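Local coordinates for putative transcriptional regulator (Methanosarcina mazei, PDB 3R0A), which is probably a DNA-binding transcriptional regulator of the winged helix-turn-helix type and forms an assembly of two chains, at residues L22-A27 against K64-K69; S34-P39 against Y88-K93; L72-Q77 against Y84-K89. One frame throughout, in Å; residues are numbered along the deposited sequence.

Contact 1 of 3, residues L22-A27 against K64-K69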
loop_
_atom_site.group_PDB
_atom_site.type_symbol
_atom_site.label_atom_id
_atom_site.label_comp_id
_atom_site.label_asym_id
_atom_site.label_seq_id
_atom_site.Cartn_x
_atom_site.Cartn_y
_atom_site.Cartn_z
ATOM N N LEU B 22 -12.502 1.141 5.602
ATOM C CA LEU B 22 -13.785 1.694 5.922
ATOM C C LEU B 22 -14.022 1.536 7.420
ATOM O O LEU B 22 -15.085 1.902 7.935
ATOM C CB LEU B 22 -14.865 0.972 5.088
ATOM C CG LEU B 22 -14.857 1.200 3.568
ATOM C CD1 LEU B 22 -15.977 0.436 2.905
ATOM C CD2 LEU B 22 -14.988 2.673 3.241
ATOM N N ASN B 23 -13.023 0.984 8.103
ATOM C CA ASN B 23 -13.061 0.773 9.545
ATOM C C ASN B 23 -14.290 0.002 9.986
ATOM O O ASN B 23 -15.040 0.453 10.849
ATOM C CB ASN B 23 -12.966 2.101 10.305
ATOM C CG ASN B 23 -12.673 1.893 11.765
ATOM O OD1 ASN B 23 -11.950 0.938 12.150
ATOM N ND2 ASN B 23 -13.261 2.745 12.606
ATOM N N LEU B 24 -14.473 -1.178 9.391
ATOM C CA LEU B 24 -15.646 -2.017 9.613
ATOM C C LEU B 24 -15.346 -3.188 10.548
ATOM O O LEU B 24 -14.342 -3.872 10.395
ATOM C CB LEU B 24 -16.139 -2.580 8.258
ATOM C CG LEU B 24 -16.413 -1.608 7.108
ATOM C CD1 LEU B 24 -16.979 -2.252 5.854
ATOM C CD2 LEU B 24 -17.382 -0.547 7.534
ATOM N N THR B 25 -16.237 -3.465 11.487
ATOM C CA THR B 25 -16.192 -4.792 12.136
ATOM C C THR B 25 -16.699 -5.876 11.199
ATOM O O THR B 25 -17.220 -5.589 10.129
ATOM C CB THR B 25 -17.068 -4.857 13.369
ATOM O OG1 THR B 25 -18.409 -4.586 12.967
ATOM C CG2 THR B 25 -16.619 -3.832 14.387
ATOM N N LYS B 26 -16.533 -7.126 11.625
ATOM C CA LYS B 26 -17.104 -8.310 10.971
ATOM C C LYS B 26 -18.582 -8.087 10.644
ATOM O O LYS B 26 -19.039 -8.322 9.517
ATOM C CB LYS B 26 -16.927 -9.518 11.927
ATOM C CG LYS B 26 -17.199 -10.927 11.332
ATOM C CD LYS B 26 -16.001 -11.547 10.567
ATOM C CE LYS B 26 -14.905 -12.108 11.489
ATOM N NZ LYS B 26 -13.807 -12.730 10.674
ATOM N N ALA B 27 -19.301 -7.586 11.644
ATOM C CA ALA B 27 -20.724 -7.340 11.579
ATOM C C ALA B 27 -21.083 -6.220 10.607
ATOM O O ALA B 27 -21.967 -6.420 9.776
ATOM C CB ALA B 27 -21.254 -7.047 12.981
ATOM N N LYS B 64 -25.595 3.226 10.894
ATOM C CA LYS B 64 -25.299 4.619 11.152
ATOM C C LYS B 64 -23.925 4.995 10.626
ATOM O O LYS B 64 -23.763 6.041 10.002
ATOM C CB LYS B 64 -25.389 4.911 12.644
ATOM C CG LYS B 64 -24.889 6.291 13.044
ATOM C CD LYS B 64 -25.515 6.755 14.363
ATOM C CE LYS B 64 -24.559 7.639 15.169
ATOM N NZ LYS B 64 -23.705 6.789 16.038
ATOM N N LYS B 65 -22.942 4.151 10.912
ATOM C CA LYS B 65 -21.584 4.330 10.467
ATOM C C LYS B 65 -21.484 4.390 8.930
ATOM O O LYS B 65 -20.780 5.219 8.390
ATOM C CB LYS B 65 -20.727 3.174 10.985
ATOM C CG LYS B 65 -19.211 3.387 10.810
ATOM C CD LYS B 65 -18.410 2.102 11.045
ATOM C CE LYS B 65 -18.154 1.825 12.524
ATOM N NZ LYS B 65 -17.393 0.536 12.645
ATOM N N LEU B 66 -22.211 3.510 8.252
ATOM C CA LEU B 66 -22.139 3.365 6.809
ATOM C C LEU B 66 -22.723 4.588 6.162
ATOM O O LEU B 66 -22.100 5.201 5.296
ATOM C CB LEU B 66 -22.895 2.118 6.370
ATOM C CG LEU B 66 -22.209 0.801 6.710
ATOM C CD1 LEU B 66 -22.926 -0.378 6.066
ATOM C CD2 LEU B 66 -20.737 0.873 6.263
ATOM N N HIS B 67 -23.903 4.962 6.633
ATOM C CA HIS B 67 -24.491 6.243 6.295
ATOM C C HIS B 67 -23.509 7.413 6.515
ATOM O O HIS B 67 -23.385 8.268 5.623
ATOM C CB HIS B 67 -25.825 6.484 7.042
ATOM C CG HIS B 67 -26.379 7.854 6.817
ATOM N ND1 HIS B 67 -26.936 8.242 5.616
ATOM C CD2 HIS B 67 -26.401 8.949 7.612
ATOM C CE1 HIS B 67 -27.283 9.516 5.682
ATOM N NE2 HIS B 67 -26.983 9.965 6.890
ATOM N N GLU B 68 -22.826 7.464 7.667
ATOM C CA GLU B 68 -21.836 8.540 7.930
ATOM C C GLU B 68 -20.650 8.461 6.973
ATOM O O GLU B 68 -20.024 9.480 6.665
ATOM C CB GLU B 68 -21.336 8.534 9.390
ATOM C CG GLU B 68 -22.342 9.138 10.401
ATOM C CD GLU B 68 -21.963 8.929 11.892
ATOM O OE1 GLU B 68 -21.533 7.817 12.296
ATOM O OE2 GLU B 68 -22.122 9.896 12.675
ATOM N N LYS B 69 -20.338 7.250 6.500
ATOM C CA LYS B 69 -19.214 7.039 5.605
ATOM C C LYS B 69 -19.613 7.116 4.139
ATOM O O LYS B 69 -18.783 6.881 3.264
ATOM C CB LYS B 69 -18.527 5.712 5.914
ATOM C CG LYS B 69 -17.730 5.775 7.207
ATOM C CD LYS B 69 -16.862 4.583 7.409
ATOM C CE LYS B 69 -16.146 4.657 8.756
ATOM N NZ LYS B 69 -14.882 5.471 8.661
HETATM O O HOH W 1 -14.965 4.788 11.845
#
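A Schellman motif at Asn23 ends helix 14-22, and two lysines reach its carbonyl groups: Lys65 of helix 56-68 and Lys69, four residues on. Asparagine suits the C-prime place because it tolerates positive phi well. Asn23 O accepts a 3.0 Å hydrogen bond from Lys65 NZ, with the donor in the carbonyl plane and a C=O...N angle of 157°. The Lys65 ammonium also makes a salt bridge to Asp28, which accepts a hydrogen bond from Thr25 N. Thr25 is the N-cap of helix 26-37, and its exchange with Asp28 has the form of a capping box, so one charge ties the end of one helix to the start of the next. Lys69 brings carbon rather than nitrogen nearest to the neighbouring carbonyl, with Lys69 CE 3.1 Å from Leu22 O. Its NZ shares a water with Asn23 ND2, weakly on the lysine side. Beneath the polar layer, Leu24 CD2 lies 3.9 Å from Leu66 CD2, the side chains crossing at about a right angle, and both leucines also touch Met32. Leucine branches fill this buried level while the long lysines span the more exposed one, consistent with the helical part of a winged helix-turn-helix domain.

Contact 2 of 3, residues S34-P39 against Y88-K93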
loop_
_atom_site.group_PDB
_atom_site.type_symbol
_atom_site.label_atom_id
_atom_site.label_comp_id
_atom_site.label_asym_id
_atom_site.label_seq_id
_atom_site.Cartn_x
_atom_site.Cartn_y
_atom_site.Cartn_z
ATOM N N SER B 34 -25.090 -7.527 3.154
ATOM C CA SER B 34 -26.539 -7.639 3.100
ATOM C C SER B 34 -27.225 -6.652 2.150
ATOM O O SER B 34 -28.185 -7.009 1.459
ATOM C CB SER B 34 -27.120 -7.468 4.492
ATOM O OG SER B 34 -27.604 -8.709 4.967
ATOM N N PHE B 35 -26.745 -5.409 2.153
ATOM C CA PHE B 35 -27.259 -4.382 1.267
ATOM C C PHE B 35 -26.811 -4.701 -0.153
ATOM O O PHE B 35 -27.608 -4.632 -1.094
ATOM C CB PHE B 35 -26.743 -3.003 1.673
ATOM C CG PHE B 35 -27.563 -2.318 2.727
ATOM C CD1 PHE B 35 -27.146 -2.299 4.048
ATOM C CD2 PHE B 35 -28.754 -1.669 2.401
ATOM C CE1 PHE B 35 -27.910 -1.629 5.031
ATOM C CE2 PHE B 35 -29.510 -1.004 3.373
ATOM C CZ PHE B 35 -29.095 -0.992 4.686
ATOM N N LEU B 36 -25.525 -5.056 -0.280
ATOM C CA LEU B 36 -24.921 -5.401 -1.568
ATOM C C LEU B 36 -25.591 -6.594 -2.260
ATOM O O LEU B 36 -25.724 -6.619 -3.478
ATOM C CB LEU B 36 -23.412 -5.649 -1.401
ATOM C CG LEU B 36 -22.537 -4.382 -1.283
ATOM C CD1 LEU B 36 -21.091 -4.739 -1.043
ATOM C CD2 LEU B 36 -22.652 -3.489 -2.505
ATOM N N ASN B 37 -26.005 -7.569 -1.457
ATOM C CA ASN B 37 -26.684 -8.766 -1.915
ATOM C C ASN B 37 -28.104 -8.487 -2.452
ATOM O O ASN B 37 -28.621 -9.266 -3.248
ATOM C CB ASN B 37 -26.708 -9.782 -0.767
ATOM C CG ASN B 37 -27.295 -11.106 -1.168
ATOM O OD1 ASN B 37 -26.777 -11.789 -2.054
ATOM N ND2 ASN B 37 -28.390 -11.483 -0.516
ATOM N N GLU B 38 -28.722 -7.382 -2.001
ATOM C CA GLU B 38 -29.965 -6.847 -2.591
ATOM C C GLU B 38 -29.833 -5.346 -2.937
ATOM O O GLU B 38 -30.356 -4.490 -2.229
ATOM C CB GLU B 38 -31.175 -7.092 -1.672
ATOM C CG GLU B 38 -31.540 -8.563 -1.459
ATOM C CD GLU B 38 -32.608 -8.741 -0.396
ATOM O OE1 GLU B 38 -33.603 -7.990 -0.390
ATOM O OE2 GLU B 38 -32.461 -9.639 0.448
ATOM N N PRO B 39 -29.132 -5.024 -4.041
ATOM C CA PRO B 39 -28.745 -3.642 -4.344
ATOM C C PRO B 39 -29.903 -2.640 -4.426
ATOM O O PRO B 39 -29.718 -1.462 -4.083
ATOM C CB PRO B 39 -28.069 -3.767 -5.711
ATOM C CG PRO B 39 -28.616 -5.050 -6.278
ATOM C CD PRO B 39 -28.728 -5.953 -5.110
ATOM N N TYR B 88 -32.780 2.595 4.238
ATOM C CA TYR B 88 -31.461 2.753 3.600
ATOM C C TYR B 88 -31.320 1.988 2.309
ATOM O O TYR B 88 -31.844 0.886 2.171
ATOM C CB TYR B 88 -30.353 2.318 4.561
ATOM C CG TYR B 88 -30.440 3.005 5.894
ATOM C CD1 TYR B 88 -29.700 4.161 6.141
ATOM C CD2 TYR B 88 -31.280 2.514 6.913
ATOM C CE1 TYR B 88 -29.766 4.797 7.357
ATOM C CE2 TYR B 88 -31.371 3.167 8.132
ATOM C CZ TYR B 88 -30.604 4.307 8.340
ATOM O OH TYR B 88 -30.642 4.979 9.530
ATOM N N LYS B 89 -30.627 2.584 1.348
ATOM C CA LYS B 89 -30.309 1.872 0.092
ATOM C C LYS B 89 -28.814 2.030 -0.235
ATOM O O LYS B 89 -28.264 3.123 -0.189
ATOM C CB LYS B 89 -31.230 2.307 -1.070
ATOM C CG LYS B 89 -31.164 1.437 -2.337
ATOM C CD LYS B 89 -30.491 2.147 -3.526
ATOM C CE LYS B 89 -31.491 2.922 -4.382
ATOM N NZ LYS B 89 -31.875 2.111 -5.576
ATOM N N ILE B 90 -28.155 0.914 -0.517
ATOM C CA ILE B 90 -26.714 0.961 -0.780
ATOM C C ILE B 90 -26.463 1.748 -2.070
ATOM O O ILE B 90 -27.186 1.572 -3.036
ATOM C CB ILE B 90 -26.072 -0.454 -0.781
ATOM C CG1 ILE B 90 -24.545 -0.347 -0.662
ATOM C CG2 ILE B 90 -26.575 -1.339 -1.989
ATOM C CD1 ILE B 90 -23.938 -1.410 0.198
ATOM N N TYR B 91 -25.497 2.664 -2.056
ATOM C CA TYR B 91 -25.073 3.327 -3.290
ATOM C C TYR B 91 -24.470 2.352 -4.315
ATOM O O TYR B 91 -24.157 1.213 -3.991
ATOM C CB TYR B 91 -24.067 4.424 -2.982
ATOM C CG TYR B 91 -24.661 5.701 -2.426
ATOM C CD1 TYR B 91 -25.645 6.406 -3.119
ATOM C CD2 TYR B 91 -24.209 6.218 -1.213
ATOM C CE1 TYR B 91 -26.162 7.585 -2.600
ATOM C CE2 TYR B 91 -24.715 7.386 -0.687
ATOM C CZ TYR B 91 -25.689 8.068 -1.379
ATOM O OH TYR B 91 -26.191 9.234 -0.838
ATOM N N SER B 92 -24.339 2.804 -5.562
ATOM C CA SER B 92 -23.745 1.995 -6.646
ATOM C C SER B 92 -22.361 1.442 -6.284
ATOM O O SER B 92 -21.630 2.016 -5.461
ATOM C CB SER B 92 -23.609 2.836 -7.907
ATOM O OG SER B 92 -22.770 3.953 -7.640
ATOM N N LYS B 93 -22.007 0.329 -6.920
ATOM C CA LYS B 93 -20.698 -0.308 -6.751
ATOM C C LYS B 93 -19.523 0.657 -7.060
ATOM O O LYS B 93 -18.346 0.312 -6.869
ATOM C CB LYS B 93 -20.624 -1.559 -7.640
ATOM C CG LYS B 93 -21.707 -2.636 -7.361
ATOM C CD LYS B 93 -23.065 -2.313 -8.032
ATOM C CE LYS B 93 -24.094 -3.431 -7.827
ATOM N NZ LYS B 93 -23.985 -4.527 -8.869
HETATM O O HOH W 2 -29.725 -1.689 -0.788
HETATM O O HOH W 3 -27.657 -0.225 -5.246
#
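Ile90 and Phe35 bury the most surface here, followed by Pro39. Ile90 presses its CD1 between two residues of helix 26-37, 3.5 Å from Phe35 CB and 3.6 Å from Leu36 CG. With CG1 anti to the backbone N (chi1 -164°), the longer branch runs to the helix, while Ile90 CG2 settles 3.6 Å from Phe35 O and also approaches Pro39 O. A branched aliphatic residue suits this spot, since one arm meets the side chains of Phe35 and Leu36 while the other lies by the backbone carbonyls. Leu36 crosses Ile90 at about a right angle, and it also packs on Glu119 of the second subunit.

The Phe35 ring extends to Tyr88, the two side chains crossing obliquely. Phe35 CZ meets Tyr88 CB at 3.5 Å, and Tyr88 O lies in the ring plane at the edge, 3.2 Å from Phe35 CE2, where the slightly positive ring hydrogens would suit a carbonyl oxygen. This seats strand 84-90, part of the hairpin that probably forms the wing of a winged-helix domain, against helix 26-37; Leu72 and Val63 also touch Phe35.

Pro39, just past the helix end, meets the strand through its carbonyl, Pro39 O lying 3.7 Å from Lys89 CG. One water bridges the two segments, donating to Pro39 O at 2.7 Å and to Ile90 O at 2.9 Å. A second water accepts from Ile90 N, giving that buried residue's amide a partner.

Contact 3 of 3, residues L72-Q77 against Y84-K89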
loop_
_atom_site.group_PDB
_atom_site.type_symbol
_atom_site.label_atom_id
_atom_site.label_comp_id
_atom_site.label_asym_id
_atom_site.label_seq_id
_atom_site.Cartn_x
_atom_site.Cartn_y
_atom_site.Cartn_z
ATOM N N LEU B 72 -24.160 4.390 2.268
ATOM C CA LEU B 72 -25.577 4.079 2.323
ATOM C C LEU B 72 -26.338 5.372 2.088
ATOM O O LEU B 72 -25.982 6.408 2.628
ATOM C CB LEU B 72 -25.902 3.529 3.706
ATOM C CG LEU B 72 -26.571 2.194 3.938
ATOM C CD1 LEU B 72 -26.032 0.973 3.104
ATOM C CD2 LEU B 72 -26.517 1.893 5.426
ATOM N N GLN B 73 -27.347 5.308 1.231
ATOM C CA GLN B 73 -28.343 6.357 1.081
ATOM C C GLN B 73 -29.434 6.149 2.135
ATOM O O GLN B 73 -29.804 5.007 2.427
ATOM C CB GLN B 73 -28.959 6.264 -0.329
ATOM C CG GLN B 73 -30.008 7.327 -0.665
ATOM C CD GLN B 73 -30.383 7.360 -2.158
ATOM O OE1 GLN B 73 -29.884 6.569 -2.968
ATOM N NE2 GLN B 73 -31.268 8.281 -2.516
ATOM N N ARG B 74 -29.961 7.245 2.672
ATOM C CA ARG B 74 -31.018 7.156 3.683
ATOM C C ARG B 74 -32.276 7.936 3.302
ATOM O O ARG B 74 -32.222 9.124 3.053
ATOM C CB ARG B 74 -30.505 7.631 5.071
ATOM C CG ARG B 74 -31.518 7.424 6.223
ATOM C CD ARG B 74 -31.059 8.080 7.523
ATOM N NE ARG B 74 -31.117 9.534 7.449
ATOM C CZ ARG B 74 -30.535 10.354 8.317
ATOM N NH1 ARG B 74 -29.850 9.867 9.355
ATOM N NH2 ARG B 74 -30.631 11.666 8.158
ATOM N N SER B 75 -33.412 7.251 3.299
ATOM C CA SER B 75 -34.718 7.903 3.141
ATOM C C SER B 75 -35.638 7.659 4.353
ATOM O O SER B 75 -35.196 7.121 5.370
ATOM C CB SER B 75 -35.390 7.431 1.842
ATOM O OG SER B 75 -36.551 8.190 1.576
ATOM N N GLN B 76 -36.910 8.067 4.231
ATOM C CA GLN B 76 -37.930 7.931 5.300
ATOM C C GLN B 76 -39.200 7.291 4.798
ATOM O O GLN B 76 -39.742 7.728 3.789
ATOM C CB GLN B 76 -38.383 9.295 5.730
ATOM C CG GLN B 76 -37.728 9.905 6.888
ATOM C CD GLN B 76 -38.262 11.278 7.081
ATOM O OE1 GLN B 76 -37.536 12.240 6.937
ATOM N NE2 GLN B 76 -39.557 11.391 7.374
ATOM N N GLN B 77 -39.701 6.294 5.520
ATOM C CA GLN B 77 -41.083 5.842 5.359
ATOM C C GLN B 77 -41.943 6.441 6.491
ATOM O O GLN B 77 -41.899 5.982 7.615
ATOM C CB GLN B 77 -41.127 4.302 5.313
ATOM C CG GLN B 77 -42.465 3.653 5.682
ATOM C CD GLN B 77 -42.313 2.237 6.241
ATOM O OE1 GLN B 77 -43.305 1.594 6.630
ATOM N NE2 GLN B 77 -41.064 1.744 6.287
ATOM N N TYR B 84 -41.733 8.388 11.844
ATOM C CA TYR B 84 -41.033 7.857 10.681
ATOM C C TYR B 84 -40.049 6.771 11.089
ATOM O O TYR B 84 -39.642 6.662 12.259
ATOM C CB TYR B 84 -40.322 8.970 9.858
ATOM C CG TYR B 84 -39.166 9.627 10.596
ATOM C CD1 TYR B 84 -37.870 9.090 10.552
ATOM C CD2 TYR B 84 -39.382 10.768 11.377
ATOM C CE1 TYR B 84 -36.823 9.698 11.252
ATOM C CE2 TYR B 84 -38.354 11.372 12.069
ATOM C CZ TYR B 84 -37.083 10.848 12.007
ATOM O OH TYR B 84 -36.088 11.498 12.721
ATOM N N VAL B 85 -39.680 5.971 10.100
ATOM C CA VAL B 85 -38.650 4.951 10.221
ATOM C C VAL B 85 -37.655 5.179 9.054
ATOM O O VAL B 85 -38.055 5.235 7.880
ATOM C CB VAL B 85 -39.309 3.548 10.201
ATOM C CG1 VAL B 85 -40.223 3.423 9.010
ATOM C CG2 VAL B 85 -38.291 2.421 10.233
ATOM N N TYR B 86 -36.374 5.367 9.384
ATOM C CA TYR B 86 -35.338 5.582 8.374
ATOM C C TYR B 86 -35.233 4.335 7.553
ATOM O O TYR B 86 -35.272 3.237 8.081
ATOM C CB TYR B 86 -33.983 5.847 8.998
ATOM C CG TYR B 86 -33.797 7.205 9.622
ATOM C CD1 TYR B 86 -33.975 8.388 8.878
ATOM C CD2 TYR B 86 -33.407 7.315 10.956
ATOM C CE1 TYR B 86 -33.786 9.620 9.456
ATOM C CE2 TYR B 86 -33.210 8.552 11.542
ATOM C CZ TYR B 86 -33.401 9.690 10.800
ATOM O OH TYR B 86 -33.200 10.921 11.425
ATOM N N ILE B 87 -35.145 4.491 6.251
ATOM C CA ILE B 87 -34.805 3.345 5.384
ATOM C C ILE B 87 -33.548 3.639 4.557
ATOM O O ILE B 87 -33.308 4.788 4.204
ATOM C CB ILE B 87 -35.971 2.917 4.466
ATOM C CG1 ILE B 87 -36.602 4.138 3.790
ATOM C CG2 ILE B 87 -36.978 2.039 5.255
ATOM C CD1 ILE B 87 -37.595 3.781 2.637
ATOM N N TYR B 88 -32.780 2.595 4.238
ATOM C CA TYR B 88 -31.461 2.753 3.600
ATOM C C TYR B 88 -31.320 1.988 2.309
ATOM O O TYR B 88 -31.844 0.886 2.171
ATOM C CB TYR B 88 -30.353 2.318 4.561
ATOM C CG TYR B 88 -30.440 3.005 5.894
ATOM C CD1 TYR B 88 -29.700 4.161 6.141
ATOM C CD2 TYR B 88 -31.280 2.514 6.913
ATOM C CE1 TYR B 88 -29.766 4.797 7.357
ATOM C CE2 TYR B 88 -31.371 3.167 8.132
ATOM C CZ TYR B 88 -30.604 4.307 8.340
ATOM O OH TYR B 88 -30.642 4.979 9.530
ATOM N N LYS B 89 -30.627 2.584 1.348
ATOM C CA LYS B 89 -30.309 1.872 0.092
ATOM C C LYS B 89 -28.814 2.030 -0.235
ATOM O O LYS B 89 -28.264 3.123 -0.189
ATOM C CB LYS B 89 -31.230 2.307 -1.070
ATOM C CG LYS B 89 -31.164 1.437 -2.337
ATOM C CD LYS B 89 -30.491 2.147 -3.526
ATOM C CE LYS B 89 -31.491 2.922 -4.382
ATOM N NZ LYS B 89 -31.875 2.111 -5.576
HETATM O O HOH W 4 -29.305 7.179 10.184
#
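Arg74 lays its guanidinium flat on the Tyr86 ring, centres 4.1 Å apart and planes 18° from parallel, an off-centre cation-pi stack. The closest approach is Arg74 CD to Tyr86 CD1 at 3.2 Å. Arginine suits the place because its flat cation can cover a ring while its methylene groups pack against another: Arg74 CG lies 3.4 Å from Tyr88 CE1, the two side chains side by side and pointing the same way. A bend at chi3 (70°) turns Arg74 NE out of the extended line of the chain and toward Tyr86, where it lies close to CE1. Water 4 accepts from Arg74 NH1 and hydrogen-bonds Tyr88 OH, so the arginine and this tyrosine are also linked at their polar ends. Tyr84 CE1 approaches the opposite face of the Tyr86 ring, and Tyr84 OH donates to Tyr86 OH at 3.2 Å. An alanine in place of Tyr86 would probably leave the guanidinium without its aromatic platform, freer to turn, and Tyr84 OH without this acceptor.

Beneath these side chains, strands 72-78 and 84-90 form the antiparallel hairpin that probably corresponds to the wing of a winged-helix domain. Gln73-Lys89, Ser75-Ile87 and Gln77-Val85 are its hydrogen-bonded pairs; the bond from Ser75 N to Ile87 O is 2.6 Å long, and that from Val85 N to Gln77 O is weak. The side chains of Arg74, Gln76, Tyr86 and Tyr88 share one face of the hairpin. There Gln76 CD lies over the Tyr84 ring. Farther in, Leu72 CG packs 3.8 Å from Tyr88 CB, and Val63 of helix 56-68 touches both residues.

Overall arrangement
All three contacts fall within the DnaD N-terminal domain. Contact 1 joins the end of helix 14-22 and the turn before helix 26-37 to the end of helix 56-68; contact 2 sets the far end of helix 26-37 against strand 84-90; contact 3 pairs that strand with strand 72-78. Contacts 1 and 2 interleave along the chain, contact 1 closes before contact 3 opens, and contacts 2 and 3 end on the same stretch, sharing Tyr88 and Lys89. Their centres lie about 14 Å (1 and 2), 16 Å (1 and 3) and 12 Å (2 and 3) apart. Leu66 and Phe35 both pack on Leu72, so helices and hairpin share one core, consistent with a winged-helix domain.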